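Local coordinates for hypothetical fimbrial assembly protein (Parabacteroides distasonis, PDB 3R4R) that probably forms part of the fimbrium tip, on the cell-surface filaments that mediate adhesion and biofilm formation, at residues F14-V19 / A159-S164; L42-C47 / S79-Q84; A104-A109 / L141-G146; I145-T150 / T204-S209; T175-K180 / T276-V281. All coordinates share one frame; numbering follows the deposited sequence.

In the fold
From the N terminus, strand 12-21 is the first to be tied down: interaction 1 joins it to the start of strand 161-179 and closes a loop of about 140 residues. Interactions 2 and 3 nest in that loop one after the other, touching through N105 and the residues at Q45 and N46. Interaction 4 crosses interaction 1, starting on the I145 and G146 that end interaction 3 and running to the loop at 204-209. Interaction 5 opens after interaction 1 has closed, crosses interaction 4, and uses the other end of strand 161-179, its centre about 48 Å from that of interaction 1. This long, interrupted strand thus runs between contacts on opposite sides of the chain's centre.

Interaction 1: F14-V19 / A159-S164; sequences FDMSLV and APVTVS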
# COMPACT_ATOMS: atom_id res chain seq x y z
N PHE A 14 15.53 11.53 -23.46
CA PHE A 14 14.08 11.63 -23.42
C PHE A 14 13.54 12.25 -22.18
O PHE A 14 14.15 12.17 -21.11
CB PHE A 14 13.42 10.25 -23.52
CG PHE A 14 13.55 9.58 -24.86
CD1 PHE A 14 14.64 8.78 -25.15
CD2 PHE A 14 12.55 9.72 -25.81
CE1 PHE A 14 14.75 8.16 -26.39
CE2 PHE A 14 12.67 9.10 -27.05
CZ PHE A 14 13.77 8.33 -27.34
N ASP A 15 12.34 12.81 -22.30
CA ASP A 15 11.55 13.31 -21.20
C ASP A 15 10.19 12.60 -21.25
O ASP A 15 9.51 12.60 -22.27
CB ASP A 15 11.41 14.84 -21.21
CG ASP A 15 12.70 15.61 -20.89
OD1 ASP A 15 13.79 15.16 -21.33
OD2 ASP A 15 12.59 16.71 -20.29
N MSE A 16 9.84 11.95 -20.14
CA MSE A 16 8.61 11.16 -20.01
C MSE A 16 7.56 11.87 -19.19
O MSE A 16 7.86 12.43 -18.14
CB MSE A 16 8.92 9.80 -19.33
CG MSE A 16 9.75 8.85 -20.20
SE MSE A 16 10.27 7.12 -19.36
CE MSE A 16 8.49 6.52 -18.77
N SER A 17 6.31 11.83 -19.68
CA SER A 17 5.13 12.31 -18.97
C SER A 17 4.55 11.13 -18.21
O SER A 17 4.24 10.10 -18.81
CB SER A 17 4.12 12.95 -19.93
OG SER A 17 4.66 14.07 -20.60
N LEU A 18 4.47 11.24 -16.87
CA LEU A 18 4.05 10.17 -15.97
C LEU A 18 2.74 10.51 -15.26
O LEU A 18 2.61 11.61 -14.71
CB LEU A 18 5.17 9.96 -14.94
CG LEU A 18 5.49 8.52 -14.48
CD1 LEU A 18 6.28 7.77 -15.55
CD2 LEU A 18 6.35 8.53 -13.24
N VAL A 19 1.77 9.58 -15.24
CA VAL A 19 0.49 9.78 -14.55
C VAL A 19 0.35 8.70 -13.46
O VAL A 19 0.32 7.52 -13.80
CB VAL A 19 -0.72 9.80 -15.52
CG1 VAL A 19 -2.05 9.84 -14.75
CG2 VAL A 19 -0.64 10.98 -16.48
N ALA A 159 4.21 10.72 -25.48
CA ALA A 159 2.85 10.29 -25.14
C ALA A 159 2.79 9.88 -23.65
O ALA A 159 3.72 9.22 -23.18
CB ALA A 159 2.42 9.14 -26.03
N PRO A 160 1.73 10.27 -22.89
CA PRO A 160 1.69 9.96 -21.45
C PRO A 160 1.62 8.46 -21.15
O PRO A 160 1.03 7.68 -21.89
CB PRO A 160 0.40 10.64 -20.98
CG PRO A 160 -0.42 10.80 -22.19
CD PRO A 160 0.56 11.08 -23.28
N VAL A 161 2.28 8.07 -20.04
CA VAL A 161 2.32 6.70 -19.54
C VAL A 161 1.79 6.72 -18.11
O VAL A 161 2.34 7.40 -17.23
CB VAL A 161 3.71 6.01 -19.64
CG1 VAL A 161 4.85 6.90 -19.15
CG2 VAL A 161 3.70 4.65 -18.94
N THR A 162 0.68 6.01 -17.91
CA THR A 162 -0.02 5.92 -16.64
C THR A 162 0.51 4.73 -15.82
O THR A 162 0.72 3.65 -16.37
CB THR A 162 -1.54 5.79 -16.89
OG1 THR A 162 -1.77 4.65 -17.71
CG2 THR A 162 -2.14 7.02 -17.58
N VAL A 163 0.72 4.96 -14.52
CA VAL A 163 1.12 3.95 -13.53
C VAL A 163 -0.00 3.84 -12.48
O VAL A 163 -0.28 4.81 -11.76
CB VAL A 163 2.49 4.22 -12.85
CG1 VAL A 163 2.77 3.19 -11.76
CG2 VAL A 163 3.63 4.24 -13.89
N SER A 164 -0.65 2.66 -12.40
CA SER A 164 -1.69 2.42 -11.41
C SER A 164 -1.04 1.93 -10.12
O SER A 164 -0.44 0.86 -10.10
CB SER A 164 -2.73 1.44 -11.92
OG SER A 164 -3.40 2.00 -13.03
O HOH W 1 5.88 10.39 -21.99
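The flat groups that meet between S17-V19 and V161-V163 are peptide planes, joined edge to edge by backbone bonds. V161 N gives to S17 O at 3.1 Å, V19 N to V161 O at 3.0 Å, and V163 N to V19 O at 2.7 Å, the last nearly along the C=O axis. Above and below these planes the side chains sort onto two faces of the sheet. On one, L18 and V161 lie side by side, and the selenomethionine M16 bends at its third torsion (53°), carrying CE to within 3.7 Å of V161 CG1. On the other, V19 CB rests 3.7 Å from T162 CG2, the two side chains pointing the same way.

This is parallel pairing. Strand 12-21 sits between strand 161-179 and the antiparallel strand 78-90 in this transthyretin-like fold. Segment 14-19 lies in the inferred propeptide, so maturation would probably remove a strand that is paired on both sides here. Where the pairing runs out, a water accepts from S17 N at 2.8 Å and donates to A159 O at 2.7 Å. S17 OG turns elsewhere, to Q84.

Interaction 2: L42-C47 / S79-Q84; sequences LTIQNC and SGYELQ
The aliphatic side chain of I44 overlaps the ring of Y81, the two sliding past each other in opposite directions. I44 CD1 comes 3.9 Å from Y81 CD1, and I44 CB lies equally far from Y81 CE1. Y81 CG is anti to the carbonyl carbon (chi1 -63°), and from there the ring extends toward residues 42-44. At the ring edge, in plane, the carbonyl oxygen of L42 stands 3.9 Å from Y81 CE1. The hydroxyl reaches the backbone beyond: I44 N gives Y81 OH a weak hydrogen bond, 3.3 Å long but straight at 170°.

Farther on, C47 SG meets L83 CD1 at 3.7 Å. At the other end L42 CD1 only just approaches S79 OG. The two segments run within 13° of each other, yet no backbone-to-backbone bond joins them. Segment 42-47 is largely the loop leading into strand 46-52, and its packing on strand 78-90 is consistent with facing layers of a transthyretin-like beta sandwich. L69 of helix 66-69 touches I44, C47, Y81 and L83, and M72 also packs on Y81.

An alanine in place of Y81 would probably open a gap beside I44 and leave I44 N without its phenolic partner. With one weak polar bond among apolar contacts, the join depends chiefly on how well the side chains fit, and the tyrosine hydroxyl adds a modest directional tie.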
# COMPACT_ATOMS: atom_id res chain seq x y z
N LEU A 42 -5.17 8.79 -0.07
CA LEU A 42 -4.85 8.91 -1.49
C LEU A 42 -3.65 9.81 -1.71
O LEU A 42 -3.17 9.91 -2.85
CB LEU A 42 -6.06 9.47 -2.28
CG LEU A 42 -7.28 8.58 -2.46
CD1 LEU A 42 -8.50 9.40 -2.90
CD2 LEU A 42 -7.00 7.43 -3.41
N THR A 43 -3.19 10.50 -0.66
CA THR A 43 -2.09 11.48 -0.73
C THR A 43 -0.76 10.81 -0.94
O THR A 43 -0.44 9.80 -0.30
CB THR A 43 -2.04 12.35 0.55
OG1 THR A 43 -3.25 13.06 0.63
CG2 THR A 43 -0.91 13.37 0.55
N ILE A 44 0.03 11.42 -1.82
CA ILE A 44 1.41 11.09 -2.10
C ILE A 44 2.21 12.35 -1.75
O ILE A 44 1.97 13.41 -2.34
CB ILE A 44 1.62 10.59 -3.54
CG1 ILE A 44 0.81 9.32 -3.80
CG2 ILE A 44 3.13 10.36 -3.84
CD1 ILE A 44 0.80 8.89 -5.23
N GLN A 45 3.12 12.24 -0.76
CA GLN A 45 3.94 13.35 -0.30
C GLN A 45 5.31 13.30 -0.97
O GLN A 45 5.95 14.33 -1.08
CB GLN A 45 4.09 13.34 1.22
CG GLN A 45 2.78 13.54 1.97
CD GLN A 45 2.99 13.74 3.45
OE1 GLN A 45 3.72 14.63 3.90
NE2 GLN A 45 2.26 12.99 4.25
N ASN A 46 5.73 12.12 -1.43
CA ASN A 46 7.02 11.86 -2.07
C ASN A 46 6.99 10.52 -2.81
O ASN A 46 6.17 9.68 -2.48
CB ASN A 46 8.15 11.88 -1.02
CG ASN A 46 8.06 10.79 0.03
OD1 ASN A 46 8.25 9.60 -0.23
ND2 ASN A 46 7.89 11.19 1.28
N CYS A 47 7.87 10.32 -3.77
CA CYS A 47 7.96 9.05 -4.49
C CYS A 47 9.35 8.88 -5.08
O CYS A 47 10.10 9.83 -5.24
CB CYS A 47 6.88 8.91 -5.57
SG CYS A 47 7.01 10.10 -6.94
N SER A 79 -8.61 9.94 -9.80
CA SER A 79 -7.74 10.81 -9.03
C SER A 79 -6.26 10.39 -9.16
O SER A 79 -5.91 9.21 -9.11
CB SER A 79 -8.15 10.81 -7.56
OG SER A 79 -8.24 9.49 -7.06
N GLY A 80 -5.42 11.41 -9.29
CA GLY A 80 -4.00 11.22 -9.47
C GLY A 80 -3.10 12.43 -9.53
O GLY A 80 -3.52 13.57 -9.29
N TYR A 81 -1.82 12.14 -9.81
CA TYR A 81 -0.73 13.11 -9.92
C TYR A 81 -0.04 12.99 -11.25
O TYR A 81 0.04 11.89 -11.80
CB TYR A 81 0.29 12.92 -8.78
CG TYR A 81 -0.26 13.14 -7.39
CD1 TYR A 81 -0.89 12.11 -6.70
CD2 TYR A 81 -0.03 14.33 -6.73
CE1 TYR A 81 -1.39 12.31 -5.41
CE2 TYR A 81 -0.49 14.53 -5.43
CZ TYR A 81 -1.17 13.51 -4.77
OH TYR A 81 -1.66 13.72 -3.50
N GLU A 82 0.48 14.11 -11.76
CA GLU A 82 1.25 14.17 -13.00
C GLU A 82 2.70 14.49 -12.67
O GLU A 82 2.95 15.37 -11.84
CB GLU A 82 0.68 15.21 -13.97
CG GLU A 82 -0.68 14.90 -14.57
CD GLU A 82 -1.06 15.81 -15.72
OE1 GLU A 82 -0.15 16.35 -16.39
OE2 GLU A 82 -2.27 15.89 -16.03
N LEU A 83 3.64 13.78 -13.30
CA LEU A 83 5.08 13.97 -13.13
C LEU A 83 5.82 13.97 -14.43
O LEU A 83 5.41 13.30 -15.38
CB LEU A 83 5.70 12.87 -12.24
CG LEU A 83 5.32 12.82 -10.78
CD1 LEU A 83 5.98 11.64 -10.13
CD2 LEU A 83 5.76 14.07 -10.07
N GLN A 84 6.95 14.67 -14.45
CA GLN A 84 7.88 14.72 -15.57
C GLN A 84 9.20 14.06 -15.19
O GLN A 84 9.77 14.37 -14.15
CB GLN A 84 8.12 16.16 -16.02
CG GLN A 84 7.11 16.69 -17.04
CD GLN A 84 7.48 16.32 -18.46
OE1 GLN A 84 6.79 15.54 -19.13
NE2 GLN A 84 8.58 16.89 -18.96

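Interaction 3: A104-A109 / L141-G146; sequences ANANNA and LLVKIG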
# COMPACT_ATOMS: atom_id res chain seq x y z
N ALA A 104 5.78 5.08 -3.70
CA ALA A 104 5.32 6.33 -3.11
C ALA A 104 5.37 6.31 -1.58
O ALA A 104 5.07 5.29 -0.98
CB ALA A 104 3.90 6.62 -3.57
N ASN A 105 5.76 7.46 -0.98
CA ASN A 105 5.80 7.82 0.45
C ASN A 105 6.77 6.98 1.28
O ASN A 105 6.57 6.83 2.49
CB ASN A 105 4.41 7.71 1.09
CG ASN A 105 3.40 8.69 0.56
OD1 ASN A 105 3.71 9.82 0.18
ND2 ASN A 105 2.17 8.33 0.65
N ALA A 106 7.91 6.55 0.67
CA ALA A 106 8.95 5.74 1.35
C ALA A 106 10.33 6.45 1.33
O ALA A 106 11.27 5.95 1.94
CB ALA A 106 9.05 4.39 0.69
N ASN A 107 10.43 7.62 0.68
CA ASN A 107 11.68 8.39 0.63
C ASN A 107 12.09 8.91 2.01
O ASN A 107 11.28 8.99 2.92
CB ASN A 107 11.56 9.63 -0.32
CG ASN A 107 11.32 9.38 -1.79
OD1 ASN A 107 11.25 8.25 -2.26
ND2 ASN A 107 11.17 10.47 -2.55
N ASN A 108 13.38 9.24 2.14
CA ASN A 108 13.99 9.90 3.28
C ASN A 108 13.89 11.41 3.00
O ASN A 108 13.31 11.80 1.98
CB ASN A 108 15.44 9.39 3.49
CG ASN A 108 15.64 7.93 3.75
OD1 ASN A 108 16.60 7.33 3.25
ND2 ASN A 108 14.80 7.31 4.56
N ALA A 109 14.46 12.26 3.84
CA ALA A 109 14.38 13.70 3.64
C ALA A 109 14.89 14.19 2.26
O ALA A 109 14.21 15.01 1.66
CB ALA A 109 15.20 14.40 4.71
N LEU A 141 0.75 9.40 4.76
CA LEU A 141 2.08 8.92 4.39
C LEU A 141 2.04 7.38 4.32
O LEU A 141 2.89 6.70 4.88
CB LEU A 141 3.15 9.44 5.37
CG LEU A 141 4.63 9.35 4.91
CD1 LEU A 141 4.95 10.34 3.78
CD2 LEU A 141 5.57 9.61 6.08
N LEU A 142 1.05 6.83 3.62
CA LEU A 142 0.89 5.39 3.37
C LEU A 142 1.61 5.03 2.07
O LEU A 142 1.47 5.73 1.07
CB LEU A 142 -0.58 4.97 3.32
CG LEU A 142 -1.39 5.05 4.63
CD1 LEU A 142 -2.89 4.88 4.36
CD2 LEU A 142 -0.83 4.12 5.72
N VAL A 143 2.39 3.94 2.08
CA VAL A 143 3.20 3.56 0.94
C VAL A 143 2.30 2.90 -0.12
O VAL A 143 1.47 2.04 0.19
CB VAL A 143 4.40 2.63 1.34
CG1 VAL A 143 5.16 2.12 0.12
CG2 VAL A 143 5.35 3.36 2.29
N LYS A 144 2.50 3.34 -1.39
CA LYS A 144 1.84 2.84 -2.59
C LYS A 144 2.90 2.41 -3.60
O LYS A 144 3.99 3.00 -3.63
CB LYS A 144 0.87 3.86 -3.21
CG LYS A 144 -0.24 4.38 -2.29
CD LYS A 144 -0.06 5.87 -2.05
CE LYS A 144 -1.16 6.52 -1.23
NZ LYS A 144 -1.18 6.07 0.19
N ILE A 145 2.63 1.37 -4.40
CA ILE A 145 3.61 0.89 -5.38
C ILE A 145 2.87 0.53 -6.70
O ILE A 145 1.74 0.10 -6.68
CB ILE A 145 4.48 -0.32 -4.86
CG1 ILE A 145 3.60 -1.57 -4.54
CG2 ILE A 145 5.36 0.06 -3.64
CD1 ILE A 145 4.40 -2.83 -4.28
N GLY A 146 3.55 0.72 -7.83
CA GLY A 146 3.00 0.42 -9.15
C GLY A 146 4.07 0.18 -10.19
O GLY A 146 5.19 0.65 -10.03
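A104 and K144 form an antiparallel hydrogen-bonded pair, with A104 N giving a short, nearly straight bond to K144 O (2.7 Å, 173°) and K144 N a longer one to A104 O (3.3 Å). V143 leans on the same oxygen: its CA makes a C-H...O contact with A104 O, and its CG1 lies 3.4 Å from it.

N105 carries the side-chain part. Its ND2 donates to L142 O at 2.7 Å, with the oxygen in the asparagine's amide plane while the donor stands above the plane of the carbonyl. K144 NZ reaches L142 O at 2.8 Å from the opposite face, so two donors grip one carbonyl oxygen. The lysine gets there by bending back along its chain, the last bend (chi4 68°) placing NZ, which also bonds Q167 OE1 and E41 O. L141 lays CD1 3.8 Å from N105 CB, the two side chains crossing.

Here strand 96-104 ends and a loop begins. N105 has positive phi (64°), a left-handed conformation that turns the chain out of the sheet of this transthyretin-like fold. The same amide bridges to the neighbouring segment, OD1 accepting from Q45 N and ND2 donating also to T43 O. A leucine in place of N105 would probably leave Q45 N and T43 O without their amide partners and L142 O held by K144 NZ alone of the two donors. Past the turn, A106 CB rests 4.2 Å from V143 CG2.

Interaction 4: I145-T150 / T204-S209; sequences IGKSET and TIFNTS. With EDO (1,2-ethanediol), chain I.
I145 is set for this contact by a first torsion of 63°, which places CG1 between the backbone N and the carbonyl carbon, and by an extended second one that sends CD1 out to the loop at 204-206. Across from it, F206 has CG anti to its own carbonyl carbon (chi1 -55°), and the ring beyond it comes up against the strand.

I145 CD1 ends 3.1 Å from I205 O, a tight approach of methyl to carbonyl, and 3.9 Å from F206 CE1. The two side chains cross rather than stack. The F206 ring meets the backbone next: the in-plane edge of the ring is turned to I145 C and G146 N, and CE1 comes 3.6 Å from G146 CA, directly against the main chain. Farther along, K147 CB lies 3.8 Å from F206 CZ.

The lysine then bends at both of its outer torsions, bringing NZ to within 2.8 Å of O1 of an ethanediol, to which it donates. That ethanediol oxygen is also 3.6 Å from F206 CE2, so the small molecule, probably from the crystallisation liquor, has its O1 near both the ring and the ammonium group.

No hydrogen bond joins the two segments; the fit is van der Waals. L101 of strand 96-104 also touches F206, and L168 touches both I145 and I205. Here a loop of the Fim1F C-terminal domain lies against strand 144-152, a largely van der Waals contact between two parts of a transthyretin-like protein.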
# COMPACT_ATOMS: atom_id res chain seq x y z
N ILE A 145 2.63 1.37 -4.40
CA ILE A 145 3.61 0.89 -5.38
C ILE A 145 2.87 0.53 -6.70
O ILE A 145 1.74 0.10 -6.68
CB ILE A 145 4.48 -0.32 -4.86
CG1 ILE A 145 3.60 -1.57 -4.54
CG2 ILE A 145 5.36 0.06 -3.64
CD1 ILE A 145 4.40 -2.83 -4.28
N GLY A 146 3.55 0.72 -7.83
CA GLY A 146 3.00 0.42 -9.15
C GLY A 146 4.07 0.18 -10.19
O GLY A 146 5.19 0.65 -10.03
N LYS A 147 3.73 -0.55 -11.27
CA LYS A 147 4.67 -0.82 -12.38
C LYS A 147 3.94 -0.81 -13.74
O LYS A 147 2.84 -1.36 -13.86
CB LYS A 147 5.39 -2.17 -12.19
CG LYS A 147 6.65 -2.32 -13.05
CD LYS A 147 7.41 -3.65 -12.85
CE LYS A 147 6.83 -4.88 -13.54
NZ LYS A 147 5.45 -5.24 -13.08
N SER A 148 4.55 -0.17 -14.76
CA SER A 148 4.00 -0.10 -16.12
C SER A 148 5.09 -0.26 -17.18
O SER A 148 6.21 0.22 -16.99
CB SER A 148 3.24 1.20 -16.34
OG SER A 148 2.13 1.31 -15.47
N GLU A 149 4.75 -0.91 -18.29
CA GLU A 149 5.64 -1.15 -19.42
C GLU A 149 5.28 -0.20 -20.57
O GLU A 149 4.09 -0.01 -20.85
CB GLU A 149 5.57 -2.62 -19.87
CG GLU A 149 6.34 -3.60 -18.98
CD GLU A 149 5.95 -3.81 -17.52
OE1 GLU A 149 4.76 -3.62 -17.17
OE2 GLU A 149 6.82 -4.26 -16.75
N THR A 150 6.30 0.42 -21.20
CA THR A 150 6.10 1.36 -22.32
C THR A 150 7.30 1.30 -23.29
O THR A 150 8.29 0.61 -23.04
CB THR A 150 5.86 2.81 -21.80
OG1 THR A 150 5.57 3.66 -22.91
CG2 THR A 150 7.04 3.37 -20.99
N THR A 204 7.70 -5.16 -4.43
CA THR A 204 7.55 -5.57 -5.83
C THR A 204 6.33 -6.49 -6.02
O THR A 204 6.24 -7.20 -7.03
CB THR A 204 8.83 -6.29 -6.29
OG1 THR A 204 9.12 -7.43 -5.46
CG2 THR A 204 10.02 -5.36 -6.46
N ILE A 205 5.41 -6.47 -5.03
CA ILE A 205 4.23 -7.32 -4.94
C ILE A 205 3.00 -6.46 -5.26
O ILE A 205 2.77 -5.43 -4.62
CB ILE A 205 4.17 -8.01 -3.54
CG1 ILE A 205 4.42 -6.98 -2.40
CG2 ILE A 205 5.27 -9.11 -3.51
CD1 ILE A 205 4.23 -7.46 -1.05
N PHE A 206 2.24 -6.85 -6.30
CA PHE A 206 1.15 -6.02 -6.79
C PHE A 206 -0.25 -6.73 -6.84
O PHE A 206 -1.18 -6.13 -7.39
CB PHE A 206 1.49 -5.59 -8.23
CG PHE A 206 2.83 -4.89 -8.37
CD1 PHE A 206 2.96 -3.54 -8.08
CD2 PHE A 206 3.95 -5.58 -8.84
CE1 PHE A 206 4.19 -2.90 -8.21
CE2 PHE A 206 5.17 -4.92 -8.99
CZ PHE A 206 5.29 -3.60 -8.66
N ASN A 207 -0.41 -7.94 -6.28
CA ASN A 207 -1.71 -8.61 -6.38
C ASN A 207 -2.58 -8.22 -5.20
O ASN A 207 -2.32 -8.63 -4.07
CB ASN A 207 -1.57 -10.14 -6.48
CG ASN A 207 -2.86 -10.87 -6.81
OD1 ASN A 207 -3.94 -10.27 -7.01
ND2 ASN A 207 -2.76 -12.18 -6.93
N THR A 208 -3.64 -7.45 -5.47
CA THR A 208 -4.57 -6.96 -4.43
C THR A 208 -5.65 -8.03 -4.14
O THR A 208 -6.68 -7.70 -3.56
CB THR A 208 -5.20 -5.62 -4.84
OG1 THR A 208 -6.03 -5.19 -3.78
CG2 THR A 208 -6.01 -5.68 -6.16
N SER A 209 -5.39 -9.30 -4.48
CA SER A 209 -6.28 -10.44 -4.29
C SER A 209 -5.58 -11.62 -3.57
O SER A 209 -6.27 -12.55 -3.13
CB SER A 209 -6.84 -10.94 -5.63
OG SER A 209 -7.56 -9.91 -6.30
C1 EDO I . 5.70 -8.60 -12.22
O1 EDO I . 5.98 -7.43 -11.44
C2 EDO I . 6.74 -8.74 -13.33
O2 EDO I . 6.44 -9.90 -14.11

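Interaction 5: T175-K180 / T276-V281; sequences TGVYKK and TEIEWV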
# COMPACT_ATOMS: atom_id res chain seq x y z
N THR A 175 -15.64 -1.81 14.09
CA THR A 175 -16.88 -1.03 14.15
C THR A 175 -17.75 -1.38 15.39
O THR A 175 -18.85 -0.85 15.51
CB THR A 175 -17.71 -1.25 12.87
OG1 THR A 175 -17.98 -2.65 12.69
CG2 THR A 175 -17.03 -0.68 11.64
N GLY A 176 -17.21 -2.15 16.35
CA GLY A 176 -17.91 -2.44 17.59
C GLY A 176 -18.55 -3.80 17.68
O GLY A 176 -18.29 -4.67 16.85
N VAL A 177 -19.39 -3.97 18.74
CA VAL A 177 -20.17 -5.16 19.08
C VAL A 177 -21.66 -4.73 19.05
O VAL A 177 -22.02 -3.68 19.60
CB VAL A 177 -19.73 -5.80 20.43
CG1 VAL A 177 -20.66 -6.94 20.85
CG2 VAL A 177 -18.29 -6.30 20.35
N TYR A 178 -22.48 -5.55 18.36
CA TYR A 178 -23.90 -5.32 18.12
C TYR A 178 -24.76 -6.46 18.65
O TYR A 178 -24.26 -7.56 18.85
CB TYR A 178 -24.15 -5.14 16.61
CG TYR A 178 -23.44 -3.95 16.00
CD1 TYR A 178 -22.09 -4.01 15.67
CD2 TYR A 178 -24.14 -2.80 15.67
CE1 TYR A 178 -21.44 -2.93 15.09
CE2 TYR A 178 -23.50 -1.71 15.08
CZ TYR A 178 -22.15 -1.79 14.79
OH TYR A 178 -21.52 -0.72 14.21
N LYS A 179 -26.05 -6.19 18.91
CA LYS A 179 -26.95 -7.24 19.37
C LYS A 179 -27.41 -8.03 18.14
O LYS A 179 -27.98 -7.44 17.22
CB LYS A 179 -28.11 -6.67 20.19
N LYS A 180 -27.06 -9.33 18.08
CA LYS A 180 -27.35 -10.30 17.00
C LYS A 180 -28.83 -10.30 16.58
O LYS A 180 -29.14 -10.56 15.43
CB LYS A 180 -26.98 -11.71 17.50
CG LYS A 180 -26.88 -12.81 16.46
CD LYS A 180 -26.98 -14.17 17.18
CE LYS A 180 -26.08 -15.23 16.62
NZ LYS A 180 -24.66 -14.91 16.90
N THR A 276 -24.40 -15.04 25.20
CA THR A 276 -23.52 -16.21 25.12
C THR A 276 -22.14 -15.61 24.79
O THR A 276 -21.67 -14.72 25.50
CB THR A 276 -24.08 -17.26 24.11
OG1 THR A 276 -25.45 -17.56 24.41
CG2 THR A 276 -23.26 -18.56 24.09
N GLU A 277 -21.55 -16.02 23.67
CA GLU A 277 -20.27 -15.55 23.19
C GLU A 277 -20.50 -14.41 22.17
O GLU A 277 -21.59 -13.84 22.12
CB GLU A 277 -19.50 -16.74 22.59
N ILE A 278 -19.46 -14.08 21.39
CA ILE A 278 -19.53 -13.07 20.32
C ILE A 278 -19.16 -13.77 18.99
O ILE A 278 -18.16 -14.50 18.91
CB ILE A 278 -18.65 -11.79 20.59
CG1 ILE A 278 -19.03 -11.10 21.92
CG2 ILE A 278 -18.76 -10.80 19.42
CD1 ILE A 278 -18.12 -9.88 22.37
N GLU A 279 -19.99 -13.55 17.97
CA GLU A 279 -19.84 -14.10 16.62
C GLU A 279 -19.29 -12.97 15.75
O GLU A 279 -20.01 -12.03 15.41
CB GLU A 279 -21.21 -14.64 16.16
CG GLU A 279 -21.31 -15.35 14.81
CD GLU A 279 -22.66 -16.00 14.56
OE1 GLU A 279 -23.24 -16.56 15.52
OE2 GLU A 279 -23.11 -16.01 13.39
N TRP A 280 -17.97 -13.03 15.45
CA TRP A 280 -17.24 -12.01 14.71
C TRP A 280 -17.41 -12.18 13.21
O TRP A 280 -17.43 -13.29 12.67
CB TRP A 280 -15.74 -12.03 15.07
CG TRP A 280 -15.49 -11.68 16.51
CD1 TRP A 280 -15.37 -12.56 17.55
CD2 TRP A 280 -15.50 -10.37 17.09
NE1 TRP A 280 -15.25 -11.87 18.74
CE2 TRP A 280 -15.32 -10.52 18.48
CE3 TRP A 280 -15.61 -9.07 16.56
CZ2 TRP A 280 -15.23 -9.43 19.35
CZ3 TRP A 280 -15.51 -7.99 17.43
CH2 TRP A 280 -15.34 -8.17 18.80
N VAL A 281 -17.48 -11.03 12.53
CA VAL A 281 -17.71 -10.83 11.10
C VAL A 281 -16.56 -10.01 10.49
O VAL A 281 -16.31 -8.86 10.89
CB VAL A 281 -19.08 -10.13 10.84
CG1 VAL A 281 -19.31 -9.90 9.35
CG2 VAL A 281 -20.26 -10.87 11.47
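The ionic contact is between K180 and E279, whose side chains cross at about a right angle. K180 NZ lies 2.6 Å from E279 OE1, a salt bridge and hydrogen bond in one, with the nitrogen coming from above the carboxylate plane, 67° out of it. The lysine bends at its outer torsions, and the last (chi4 69°) brings NZ round to the oxygen. The ammonium group also passes 3.5 Å from E279 CB, so it nestles against the acid's own stem. K180 lies at the surface, and the pair would probably partly screen each other's charge there.

The apolar contacts centre on V177. Its CG2 meets I278 CD1 tip to tip at 4.1 Å and lies 3.8 Å from W280 CH2, that indole crossing the valine obliquely. Strands 161-179 and 278-284 do not bond each other here: strand 266-273 pairs with both, parallel to the first and antiparallel to the second. Their local axes approach to 8.7 Å at 132°, so the side chains bridge a gap that backbone bonds do not; both segments, 175-180 and 276-281, belong to the Fim1F C-terminal domain, of the transthyretin clan.

On the indole itself, I278 CG2 sits 3.5 Å above one face of the W280 ring, offset toward the rim, while Y254 meets the same ring. F189 and K273 add to the packing round V177.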